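Local coordinates for protein polyketide Synthase III (Ectocarpus siliculosus, PDB 4B0N) that probably acts as an acyltransferase of the chalcone/stilbene synthase family, a type III polyketide synthase tied to the biosynthesis of phlorotannin monomers in a brown alga, at residues R124-F128 with L223-T229; Y55-E61 with F98-A104; N270-L274 with A308-D312. The contacts are given in a common frame with arbitrary orientation. Residues are numbered along the deposited sequence.

Contact 1 of 3, residues R124-F128 with L223-T229. With ACD (arachidonic acid), chain D.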
loop_
_atom_site.group_PDB
_atom_site.type_symbol
_atom_site.label_atom_id
_atom_site.label_comp_id
_atom_site.label_asym_id
_atom_site.label_seq_id
_atom_site.Cartn_x
_atom_site.Cartn_y
_atom_site.Cartn_z
ATOM N N ARG A 124 -3.873 17.818 -8.539
ATOM C CA ARG A 124 -4.746 17.363 -7.452
ATOM C C ARG A 124 -3.962 16.645 -6.351
ATOM O O ARG A 124 -4.215 16.856 -5.163
ATOM C CB ARG A 124 -5.866 16.460 -7.985
ATOM C CG ARG A 124 -6.948 17.204 -8.752
ATOM C CD ARG A 124 -8.054 16.277 -9.231
ATOM N NE ARG A 124 -8.943 16.944 -10.183
ATOM C CZ ARG A 124 -10.120 17.493 -9.882
ATOM N NH1 ARG A 124 -10.596 17.460 -8.644
ATOM N NH2 ARG A 124 -10.833 18.074 -10.835
ATOM N N LEU A 125 -3.005 15.809 -6.751
ATOM C CA LEU A 125 -2.169 15.079 -5.794
ATOM C C LEU A 125 -1.125 15.981 -5.129
ATOM O O LEU A 125 -0.761 15.762 -3.974
ATOM C CB LEU A 125 -1.517 13.853 -6.450
ATOM C CG LEU A 125 -2.463 12.698 -6.808
ATOM C CD1 LEU A 125 -1.828 11.772 -7.831
ATOM C CD2 LEU A 125 -2.903 11.925 -5.572
ATOM N N ASP A 126 -0.660 16.997 -5.856
ATOM C CA ASP A 126 0.222 18.024 -5.291
ATOM C C ASP A 126 -0.463 18.782 -4.155
ATOM O O ASP A 126 0.177 19.142 -3.164
ATOM C CB ASP A 126 0.683 19.006 -6.376
ATOM C CG ASP A 126 1.722 18.404 -7.319
ATOM O OD1 ASP A 126 2.294 17.336 -6.997
ATOM O OD2 ASP A 126 1.966 19.005 -8.390
ATOM N N LYS A 127 -1.765 19.020 -4.317
ATOM C CA LYS A 127 -2.594 19.626 -3.278
ATOM C C LYS A 127 -2.837 18.709 -2.084
ATOM O O LYS A 127 -2.940 19.181 -0.947
ATOM C CB LYS A 127 -3.934 20.066 -3.854
ATOM C CG LYS A 127 -4.146 21.566 -3.849
ATOM C CD LYS A 127 -4.455 22.095 -2.458
ATOM C CE LYS A 127 -4.930 23.533 -2.539
ATOM N NZ LYS A 127 -4.405 24.351 -1.417
ATOM N N PHE A 128 -2.941 17.405 -2.346
ATOM C CA PHE A 128 -3.069 16.416 -1.282
ATOM C C PHE A 128 -1.888 16.527 -0.324
ATOM O O PHE A 128 -2.078 16.604 0.890
ATOM C CB PHE A 128 -3.163 14.997 -1.850
ATOM C CG PHE A 128 -3.261 13.933 -0.795
ATOM C CD1 PHE A 128 -2.111 13.389 -0.224
ATOM C CD2 PHE A 128 -4.501 13.483 -0.358
ATOM C CE1 PHE A 128 -2.198 12.418 0.761
ATOM C CE2 PHE A 128 -4.595 12.509 0.626
ATOM C CZ PHE A 128 -3.441 11.976 1.187
ATOM N N LEU A 223 -8.365 12.822 1.839
ATOM C CA LEU A 223 -8.802 14.123 1.339
ATOM C C LEU A 223 -9.560 13.953 0.029
ATOM O O LEU A 223 -8.983 14.094 -1.051
ATOM C CB LEU A 223 -7.607 15.060 1.127
ATOM C CG LEU A 223 -6.995 15.838 2.291
ATOM C CD1 LEU A 223 -6.108 14.965 3.163
ATOM C CD2 LEU A 223 -6.187 16.988 1.722
ATOM N N SER A 224 -10.850 13.643 0.128
ATOM C CA SER A 224 -11.702 13.530 -1.057
ATOM C C SER A 224 -12.124 14.894 -1.629
ATOM O O SER A 224 -12.728 14.958 -2.703
ATOM C CB SER A 224 -12.916 12.626 -0.789
ATOM O OG SER A 224 -13.563 12.944 0.428
ATOM N N SER A 225 -11.788 15.978 -0.928
ATOM C CA SER A 225 -12.116 17.334 -1.387
ATOM C C SER A 225 -11.160 17.850 -2.462
ATOM O O SER A 225 -11.298 18.978 -2.940
ATOM C CB SER A 225 -12.157 18.323 -0.215
ATOM O OG SER A 225 -10.851 18.657 0.229
ATOM N N VAL A 226 -10.187 17.029 -2.831
ATOM C CA VAL A 226 -9.235 17.408 -3.865
ATOM C C VAL A 226 -9.559 16.687 -5.173
ATOM O O VAL A 226 -8.942 16.952 -6.202
ATOM C CB VAL A 226 -7.775 17.128 -3.447
ATOM C CG1 VAL A 226 -6.868 18.204 -4.016
ATOM C CG2 VAL A 226 -7.634 17.098 -1.933
ATOM N N HIS A 227 -10.544 15.789 -5.123
ATOM C CA HIS A 227 -10.929 14.976 -6.279
ATOM C C HIS A 227 -12.302 15.285 -6.818
ATOM O O HIS A 227 -12.864 14.496 -7.584
ATOM C CB HIS A 227 -10.823 13.493 -5.938
ATOM C CG HIS A 227 -9.428 13.054 -5.574
ATOM N ND1 HIS A 227 -8.452 12.920 -6.489
ATOM C CD2 HIS A 227 -8.867 12.718 -4.344
ATOM C CE1 HIS A 227 -7.320 12.524 -5.880
ATOM N NE2 HIS A 227 -7.576 12.398 -4.567
ATOM N N THR A 228 -12.851 16.436 -6.440
ATOM C CA THR A 228 -14.200 16.815 -6.854
ATOM C C THR A 228 -14.238 17.190 -8.337
ATOM O O THR A 228 -13.345 17.882 -8.834
ATOM C CB THR A 228 -14.774 17.962 -5.988
ATOM O OG1 THR A 228 -14.406 19.231 -6.539
ATOM C CG2 THR A 228 -14.269 17.859 -4.557
ATOM N N THR A 229 -15.270 16.714 -9.035
ATOM C CA THR A 229 -15.401 16.911 -10.480
ATOM C C THR A 229 -16.760 17.482 -10.875
ATOM O O THR A 229 -16.895 18.103 -11.935
ATOM C CB THR A 229 -15.199 15.593 -11.255
ATOM O OG1 THR A 229 -16.166 14.633 -10.820
ATOM C CG2 THR A 229 -13.803 15.034 -11.038
HETATM C C1 ACD D . -16.257 3.722 -0.921
HETATM C C2 ACD D . -14.809 3.604 -1.346
HETATM C C3 ACD D . -14.146 4.978 -1.305
HETATM C C4 ACD D . -13.115 5.124 -2.417
HETATM C C5 ACD D . -12.788 6.582 -2.632
HETATM C C6 ACD D . -11.925 6.950 -3.575
HETATM C C7 ACD D . -11.606 8.414 -3.760
HETATM C C8 ACD D . -12.616 9.097 -4.648
HETATM C C9 ACD D . -12.824 10.406 -4.504
HETATM C C10 ACD D . -13.823 11.124 -5.382
HETATM C C11 ACD D . -14.933 11.702 -4.542
HETATM C C12 ACD D . -15.297 12.972 -4.697
HETATM C C13 ACD D . -16.415 13.535 -3.853
HETATM C C14 ACD D . -16.008 14.850 -3.231
HETATM C C15 ACD D . -16.791 15.409 -2.311
HETATM C C16 ACD D . -16.415 16.723 -1.672
HETATM C C17 ACD D . -17.042 17.862 -2.469
HETATM C C18 ACD D . -18.208 18.515 -1.737
HETATM C C19 ACD D . -19.325 18.836 -2.720
HETATM C C20 ACD D . -20.381 19.713 -2.085
HETATM O O1 ACD D . -16.710 2.910 -0.082
#
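The loop 223-229 forms part of the wall of the pocket that holds arachidonic acid, and one turn of helix 121-146 packs against it. Ser224, His227 and Thr228 belong to that pocket. The closest approaches to the ligand are Ser224 O to C14 at 3.3 Å, Thr228 CG2 to C17 at 3.5 Å and His227 CB to C10 at 3.9 Å. The helix binds the loop through the long side chain of Arg124. Its NH1 donates to Thr228 O at 2.8 Å and to Val226 O at 3.0 Å. Arg124 NH2 adds a weak bond to Thr228 O at 3.2 Å. Both carbonyls lie at the edge of the guanidinium, so a single planar group fixes the loop backbone on two sides of His227. Arg124 NE and NH2 have further partners in Val119 O and Asn289 OD1. This leaves a buried charge well supplied with acceptors. Apolar packing continues along the helix. Lys127 CB meets Val226 CG1 at 3.5 Å, and Phe128 CD2 meets Leu223 CB at 3.8 Å. The Lys127 amine forms a salt bridge with Glu130. The CA-to-CB bond of His227 points away from the helix, and its NE2 bonds to Thr163 O. The contact is fully buried. Helix 121-146 thus lies against the loop that leaves strand 215-223, while Thr228 and Thr229 touch His240 of helix 234-242, and Leu125 packs on Ile286 of the second subunit.

Contact 2 of 3, residues Y55-E61 with F98-A104. With ACD (arachidonic acid), chain D.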
loop_
_atom_site.group_PDB
_atom_site.type_symbol
_atom_site.label_atom_id
_atom_site.label_comp_id
_atom_site.label_asym_id
_atom_site.label_seq_id
_atom_site.Cartn_x
_atom_site.Cartn_y
_atom_site.Cartn_z
ATOM N N TYR A 55 -11.701 23.636 7.039
ATOM C CA TYR A 55 -13.020 24.182 6.722
ATOM C C TYR A 55 -14.182 23.251 7.048
ATOM O O TYR A 55 -14.360 22.216 6.413
ATOM C CB TYR A 55 -13.074 24.615 5.251
ATOM C CG TYR A 55 -11.954 25.558 4.865
ATOM C CD1 TYR A 55 -12.043 26.923 5.134
ATOM C CD2 TYR A 55 -10.800 25.082 4.241
ATOM C CE1 TYR A 55 -11.017 27.788 4.792
ATOM C CE2 TYR A 55 -9.768 25.939 3.893
ATOM C CZ TYR A 55 -9.879 27.293 4.170
ATOM O OH TYR A 55 -8.856 28.153 3.826
ATOM N N ARG A 56 -14.970 23.638 8.046
ATOM C CA ARG A 56 -16.204 22.941 8.384
ATOM C C ARG A 56 -17.347 23.508 7.534
ATOM O O ARG A 56 -17.767 24.653 7.719
ATOM C CB ARG A 56 -16.491 23.075 9.886
ATOM C CG ARG A 56 -17.940 22.853 10.289
ATOM C CD ARG A 56 -18.215 21.424 10.715
ATOM N NE ARG A 56 -18.416 21.313 12.159
ATOM C CZ ARG A 56 -19.588 21.474 12.778
ATOM N NH1 ARG A 56 -20.690 21.760 12.090
ATOM N NH2 ARG A 56 -19.660 21.345 14.096
ATOM N N CYS A 57 -17.831 22.703 6.592
ATOM C CA CYS A 57 -18.879 23.123 5.663
ATOM C C CYS A 57 -20.190 22.397 5.940
ATOM O O CYS A 57 -20.250 21.167 5.867
ATOM C CB CYS A 57 -18.435 22.882 4.217
ATOM S SG CYS A 57 -19.710 23.098 2.948
ATOM N N THR A 58 -21.233 23.166 6.252
ATOM C CA THR A 58 -22.571 22.615 6.488
ATOM C C THR A 58 -23.188 22.100 5.187
ATOM O O THR A 58 -22.729 22.445 4.095
ATOM C CB THR A 58 -23.525 23.647 7.134
ATOM O OG1 THR A 58 -23.804 24.700 6.202
ATOM C CG2 THR A 58 -22.921 24.232 8.411
ATOM N N GLN A 59 -24.229 21.279 5.308
ATOM C CA GLN A 59 -24.846 20.648 4.143
ATOM C C GLN A 59 -25.740 21.594 3.340
ATOM O O GLN A 59 -25.933 21.397 2.138
ATOM C CB GLN A 59 -25.598 19.377 4.543
ATOM C CG GLN A 59 -25.723 18.350 3.423
ATOM C CD GLN A 59 -24.405 17.682 3.044
ATOM O OE1 GLN A 59 -23.315 18.205 3.302
ATOM N NE2 GLN A 59 -24.505 16.514 2.416
ATOM N N ASN A 60 -26.275 22.616 4.001
ATOM C CA ASN A 60 -26.991 23.682 3.303
ATOM C C ASN A 60 -26.038 24.529 2.454
ATOM O O ASN A 60 -26.391 24.951 1.350
ATOM C CB ASN A 60 -27.771 24.559 4.288
ATOM C CG ASN A 60 -28.931 23.825 4.941
ATOM O OD1 ASN A 60 -29.651 23.058 4.293
ATOM N ND2 ASN A 60 -29.124 24.067 6.231
ATOM N N GLU A 61 -24.835 24.762 2.981
ATOM C CA GLU A 61 -23.766 25.457 2.258
ATOM C C GLU A 61 -23.317 24.656 1.036
ATOM O O GLU A 61 -23.250 25.192 -0.074
ATOM C CB GLU A 61 -22.568 25.720 3.180
ATOM C CG GLU A 61 -22.722 26.921 4.107
ATOM C CD GLU A 61 -21.684 26.957 5.223
ATOM O OE1 GLU A 61 -20.878 26.004 5.341
ATOM O OE2 GLU A 61 -21.675 27.941 5.996
ATOM N N PHE A 98 -15.426 25.552 -1.068
ATOM C CA PHE A 98 -16.797 25.266 -0.644
ATOM C C PHE A 98 -17.283 26.221 0.446
ATOM O O PHE A 98 -18.475 26.262 0.767
ATOM C CB PHE A 98 -16.927 23.805 -0.209
ATOM C CG PHE A 98 -16.410 22.831 -1.227
ATOM C CD1 PHE A 98 -17.076 22.646 -2.436
ATOM C CD2 PHE A 98 -15.247 22.106 -0.986
ATOM C CE1 PHE A 98 -16.596 21.752 -3.381
ATOM C CE2 PHE A 98 -14.762 21.209 -1.927
ATOM C CZ PHE A 98 -15.437 21.033 -3.127
ATOM N N THR A 99 -16.348 26.985 1.005
ATOM C CA THR A 99 -16.656 28.047 1.956
ATOM C C THR A 99 -15.812 29.277 1.610
ATOM O O THR A 99 -14.861 29.600 2.330
ATOM C CB THR A 99 -16.390 27.610 3.413
ATOM O OG1 THR A 99 -15.026 27.194 3.554
ATOM C CG2 THR A 99 -17.302 26.467 3.809
ATOM N N PRO A 100 -16.154 29.968 0.501
ATOM C CA PRO A 100 -15.316 31.050 -0.035
ATOM C C PRO A 100 -15.059 32.189 0.956
ATOM O O PRO A 100 -13.927 32.671 1.049
ATOM C CB PRO A 100 -16.119 31.558 -1.241
ATOM C CG PRO A 100 -17.018 30.428 -1.606
ATOM C CD PRO A 100 -17.381 29.795 -0.297
ATOM N N GLY A 101 -16.094 32.601 1.685
ATOM C CA GLY A 101 -15.992 33.709 2.635
ATOM C C GLY A 101 -15.007 33.460 3.764
ATOM O O GLY A 101 -14.256 34.360 4.147
ATOM N N ARG A 102 -14.998 32.231 4.276
ATOM C CA ARG A 102 -14.179 31.865 5.436
ATOM C C ARG A 102 -12.752 31.432 5.083
ATOM O O ARG A 102 -12.030 30.909 5.937
ATOM C CB ARG A 102 -14.868 30.764 6.249
ATOM C CG ARG A 102 -16.257 31.132 6.741
ATOM C CD ARG A 102 -16.687 30.265 7.912
ATOM N NE ARG A 102 -16.964 28.881 7.530
ATOM C CZ ARG A 102 -18.132 28.444 7.067
ATOM N NH1 ARG A 102 -19.154 29.276 6.908
ATOM N NH2 ARG A 102 -18.279 27.164 6.758
ATOM N N ALA A 103 -12.349 31.660 3.834
ATOM C CA ALA A 103 -11.008 31.302 3.374
ATOM C C ALA A 103 -9.926 31.875 4.285
ATOM O O ALA A 103 -10.021 33.018 4.740
ATOM C CB ALA A 103 -10.792 31.761 1.941
ATOM N N ALA A 104 -8.907 31.062 4.556
ATOM C CA ALA A 104 -7.774 31.476 5.377
ATOM C C ALA A 104 -6.989 32.588 4.694
ATOM O O ALA A 104 -6.947 32.663 3.465
ATOM C CB ALA A 104 -6.875 30.287 5.677
HETATM C C1 ACD D . -16.257 3.722 -0.921
HETATM C C2 ACD D . -14.809 3.604 -1.346
HETATM C C3 ACD D . -14.146 4.978 -1.305
HETATM C C4 ACD D . -13.115 5.124 -2.417
HETATM C C5 ACD D . -12.788 6.582 -2.632
HETATM C C6 ACD D . -11.925 6.950 -3.575
HETATM C C7 ACD D . -11.606 8.414 -3.760
HETATM C C8 ACD D . -12.616 9.097 -4.648
HETATM C C9 ACD D . -12.824 10.406 -4.504
HETATM C C10 ACD D . -13.823 11.124 -5.382
HETATM C C11 ACD D . -14.933 11.702 -4.542
HETATM C C12 ACD D . -15.297 12.972 -4.697
HETATM C C13 ACD D . -16.415 13.535 -3.853
HETATM C C14 ACD D . -16.008 14.850 -3.231
HETATM C C15 ACD D . -16.791 15.409 -2.311
HETATM C C16 ACD D . -16.415 16.723 -1.672
HETATM C C17 ACD D . -17.042 17.862 -2.469
HETATM C C18 ACD D . -18.208 18.515 -1.737
HETATM C C19 ACD D . -19.325 18.836 -2.720
HETATM C C20 ACD D . -20.381 19.713 -2.085
HETATM O O1 ACD D . -16.710 2.910 -0.082
#
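A two-pronged salt bridge joins Arg102 to Glu61. Arg102 NH1 donates to Glu61 OE2 at 3.0 Å, and Arg102 NH2 donates to Glu61 OE1 at 3.2 Å. Both bonds are nearly straight, with the carboxylate at the edge of the guanidinium. Arg102 NH2 also makes a weak hydrogen bond to Arg56 O at 2.7 Å. One side chain from the loop therefore reaches both the strand and the start of the helix. At the far end of the contact, Ala104 N donates to Tyr55 OH at 3.0 Å; the same hydroxyl is hydrogen-bonded to Asp107. Thr58 and Glu61 form a capping box at the start of helix 59-68. Thr58 N donates to Glu61 OE1 at 3.0 Å, and Glu61 N donates weakly to Thr58 OG1 at 3.4 Å. Glu61 thus serves the cap and the salt bridge at once. On the loop side, residues Pro100 to Ala103 make a type I beta turn, which carries Arg102. Packing fills the space between the polar ends. Tyr55 CD1 lies 3.4 Å from Thr99 OG1, and Tyr55 CE1 lies 3.8 Å from Ala103 CA. Cys57 CB meets Thr99 CG2 at 3.8 Å. Cys57 SG lies 4.3 Å from Phe98 CB. The Phe98 ring lies in the arachidonic acid pocket, where its CZ is 3.6 Å from ligand C17.

Contact 3 of 3, residues N270-L274 with A308-D312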
loop_
_atom_site.group_PDB
_atom_site.type_symbol
_atom_site.label_atom_id
_atom_site.label_comp_id
_atom_site.label_asym_id
_atom_site.label_seq_id
_atom_site.Cartn_x
_atom_site.Cartn_y
_atom_site.Cartn_z
ATOM N N ASN A 270 -8.578 -10.592 14.101
ATOM C CA ASN A 270 -9.051 -9.953 12.878
ATOM C C ASN A 270 -9.671 -10.983 11.935
ATOM O O ASN A 270 -9.244 -12.140 11.895
ATOM C CB ASN A 270 -7.927 -9.172 12.182
ATOM C CG ASN A 270 -6.651 -9.982 12.030
ATOM O OD1 ASN A 270 -6.571 -10.903 11.214
ATOM N ND2 ASN A 270 -5.635 -9.628 12.808
ATOM N N HIS A 271 -10.686 -10.557 11.187
ATOM C CA HIS A 271 -11.386 -11.442 10.266
ATOM C C HIS A 271 -11.696 -10.740 8.979
ATOM O O HIS A 271 -11.963 -9.537 8.966
ATOM C CB HIS A 271 -12.659 -11.981 10.911
ATOM C CG HIS A 271 -13.280 -13.146 10.172
ATOM N ND1 HIS A 271 -12.637 -14.315 9.990
ATOM C CD2 HIS A 271 -14.534 -13.289 9.581
ATOM C CE1 HIS A 271 -13.431 -15.160 9.306
ATOM N NE2 HIS A 271 -14.593 -14.532 9.058
ATOM N N ALA A 272 -11.647 -11.493 7.885
ATOM C CA ALA A 272 -11.972 -10.983 6.559
ATOM C C ALA A 272 -12.900 -11.949 5.827
ATOM O O ALA A 272 -13.015 -13.114 6.208
ATOM C CB ALA A 272 -10.701 -10.751 5.758
ATOM N N TRP A 273 -13.575 -11.453 4.793
ATOM C CA TRP A 273 -14.391 -12.289 3.916
ATOM C C TRP A 273 -14.771 -11.576 2.653
ATOM O O TRP A 273 -15.397 -10.517 2.695
ATOM C CB TRP A 273 -15.644 -12.794 4.623
ATOM C CG TRP A 273 -16.334 -13.884 3.844
ATOM C CD1 TRP A 273 -17.470 -13.772 3.045
ATOM C CD2 TRP A 273 -15.933 -15.294 3.740
ATOM N NE1 TRP A 273 -17.795 -14.981 2.481
ATOM C CE2 TRP A 273 -16.915 -15.936 2.855
ATOM C CE3 TRP A 273 -14.900 -16.063 4.275
ATOM C CZ2 TRP A 273 -16.848 -17.286 2.538
ATOM C CZ3 TRP A 273 -14.843 -17.423 3.948
ATOM C CH2 TRP A 273 -15.795 -18.018 3.101
ATOM N N LEU A 274 -14.395 -12.161 1.518
ATOM C CA LEU A 274 -14.780 -11.653 0.205
ATOM C C LEU A 274 -16.119 -12.269 -0.216
ATOM O O LEU A 274 -16.289 -13.491 -0.199
ATOM C CB LEU A 274 -13.699 -11.978 -0.831
ATOM C CG LEU A 274 -13.365 -10.974 -1.942
ATOM C CD1 LEU A 274 -12.275 -11.547 -2.831
ATOM C CD2 LEU A 274 -14.570 -10.592 -2.789
ATOM N N ALA A 308 -24.303 -10.946 7.939
ATOM C CA ALA A 308 -24.552 -11.990 8.931
ATOM C C ALA A 308 -23.451 -13.047 8.895
ATOM O O ALA A 308 -22.860 -13.360 9.929
ATOM C CB ALA A 308 -25.921 -12.626 8.720
ATOM N N PHE A 309 -23.166 -13.568 7.700
ATOM C CA PHE A 309 -22.164 -14.621 7.513
ATOM C C PHE A 309 -20.769 -14.205 7.981
ATOM O O PHE A 309 -20.011 -15.031 8.492
ATOM C CB PHE A 309 -22.120 -15.076 6.048
ATOM C CG PHE A 309 -21.261 -16.291 5.812
ATOM C CD1 PHE A 309 -21.755 -17.570 6.061
ATOM C CD2 PHE A 309 -19.954 -16.159 5.345
ATOM C CE1 PHE A 309 -20.965 -18.692 5.850
ATOM C CE2 PHE A 309 -19.159 -17.278 5.133
ATOM C CZ PHE A 309 -19.667 -18.546 5.385
ATOM N N PHE A 310 -20.443 -12.926 7.804
ATOM C CA PHE A 310 -19.161 -12.376 8.239
ATOM C C PHE A 310 -19.067 -12.245 9.762
ATOM O O PHE A 310 -18.082 -12.679 10.367
ATOM C CB PHE A 310 -18.898 -11.023 7.560
ATOM C CG PHE A 310 -17.788 -10.224 8.194
ATOM C CD1 PHE A 310 -16.454 -10.593 8.025
ATOM C CD2 PHE A 310 -18.074 -9.093 8.954
ATOM C CE1 PHE A 310 -15.433 -9.856 8.607
ATOM C CE2 PHE A 310 -17.057 -8.353 9.539
ATOM C CZ PHE A 310 -15.735 -8.734 9.365
ATOM N N ALA A 311 -20.090 -11.645 10.368
ATOM C CA ALA A 311 -20.090 -11.363 11.804
ATOM C C ALA A 311 -20.322 -12.610 12.654
ATOM O O ALA A 311 -19.694 -12.772 13.703
ATOM C CB ALA A 311 -21.108 -10.284 12.140
ATOM N N ASP A 312 -21.225 -13.480 12.204
ATOM C CA ASP A 312 -21.444 -14.770 12.859
ATOM C C ASP A 312 -20.248 -15.698 12.661
ATOM O O ASP A 312 -19.991 -16.570 13.489
ATOM C CB ASP A 312 -22.725 -15.439 12.355
ATOM C CG ASP A 312 -23.988 -14.783 12.897
ATOM O OD1 ASP A 312 -23.988 -14.340 14.069
ATOM O OD2 ASP A 312 -24.992 -14.728 12.151
HETATM O O HOH W 1 -17.131 -15.947 7.584
#
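This is aromatic packing of a helix on one face of a beta-sheet, in the C-terminal half of the thiolase-like fold. Strand 265-274 is an outermost strand of its sheet within this chain, and helix 299-316 runs nearly antiparallel to it. The segment axes approach to 8.9 Å at 157°. His271 and Trp273 both point their CA-to-CB bonds toward the helix, while that of Ala272 between them points away. Phe309 and Phe310 meet them from the helix. Trp273 CE2 and Phe309 CE2 are 3.5 Å apart; the Phe309 ring and the five-membered ring of Trp273 meet obliquely, with planes at 57° and centroids 5.0 Å apart. Phe310 lies closer to the strand backbone: its CE1 is 3.5 Å from His271 O and 4.2 Å from Ala272 CA. Its CD1 is 4.1 Å from Trp273 CB. The His271 and Phe310 rings are near parallel, at 22°, but slid apart, with centroids 5.6 Å from each other. A water adds a polar link, bonding to His271 NE2 at 3.3 Å and donating to Phe309 O at 3.2 Å. Deeper in the sheet, Phe310 touches Ala406 of strand 405-413 and Phe398 of strand 394-401. On the other face of the strand, Ala272 touches Arg202 of helix 196-210. At the end of the strand, Leu274 makes backbone hydrogen bonds to the second subunit.

In the fold
Contacts 1 and 2 are neighbours in the N-terminal domain, with centres about 16 Å apart. They touch where Thr228 CG2 lies 3.7 Å from Phe98 CZ, and both reach the arachidonic acid. Contact 1 is wholly buried, and its arginine bonds to backbone carbonyls. Contact 2 is partly buried, and its arginine pairs mainly with a carboxylate. Contact 3 lies across the chain's centre in the C-terminal domain. Its centre is about 33 Å from that of contact 1 and about 39 Å from that of contact 2. It too is partly buried, but relies on aromatic rings and a bridging water. Contacts 1 and 3 both border the second subunit; contact 2 does not.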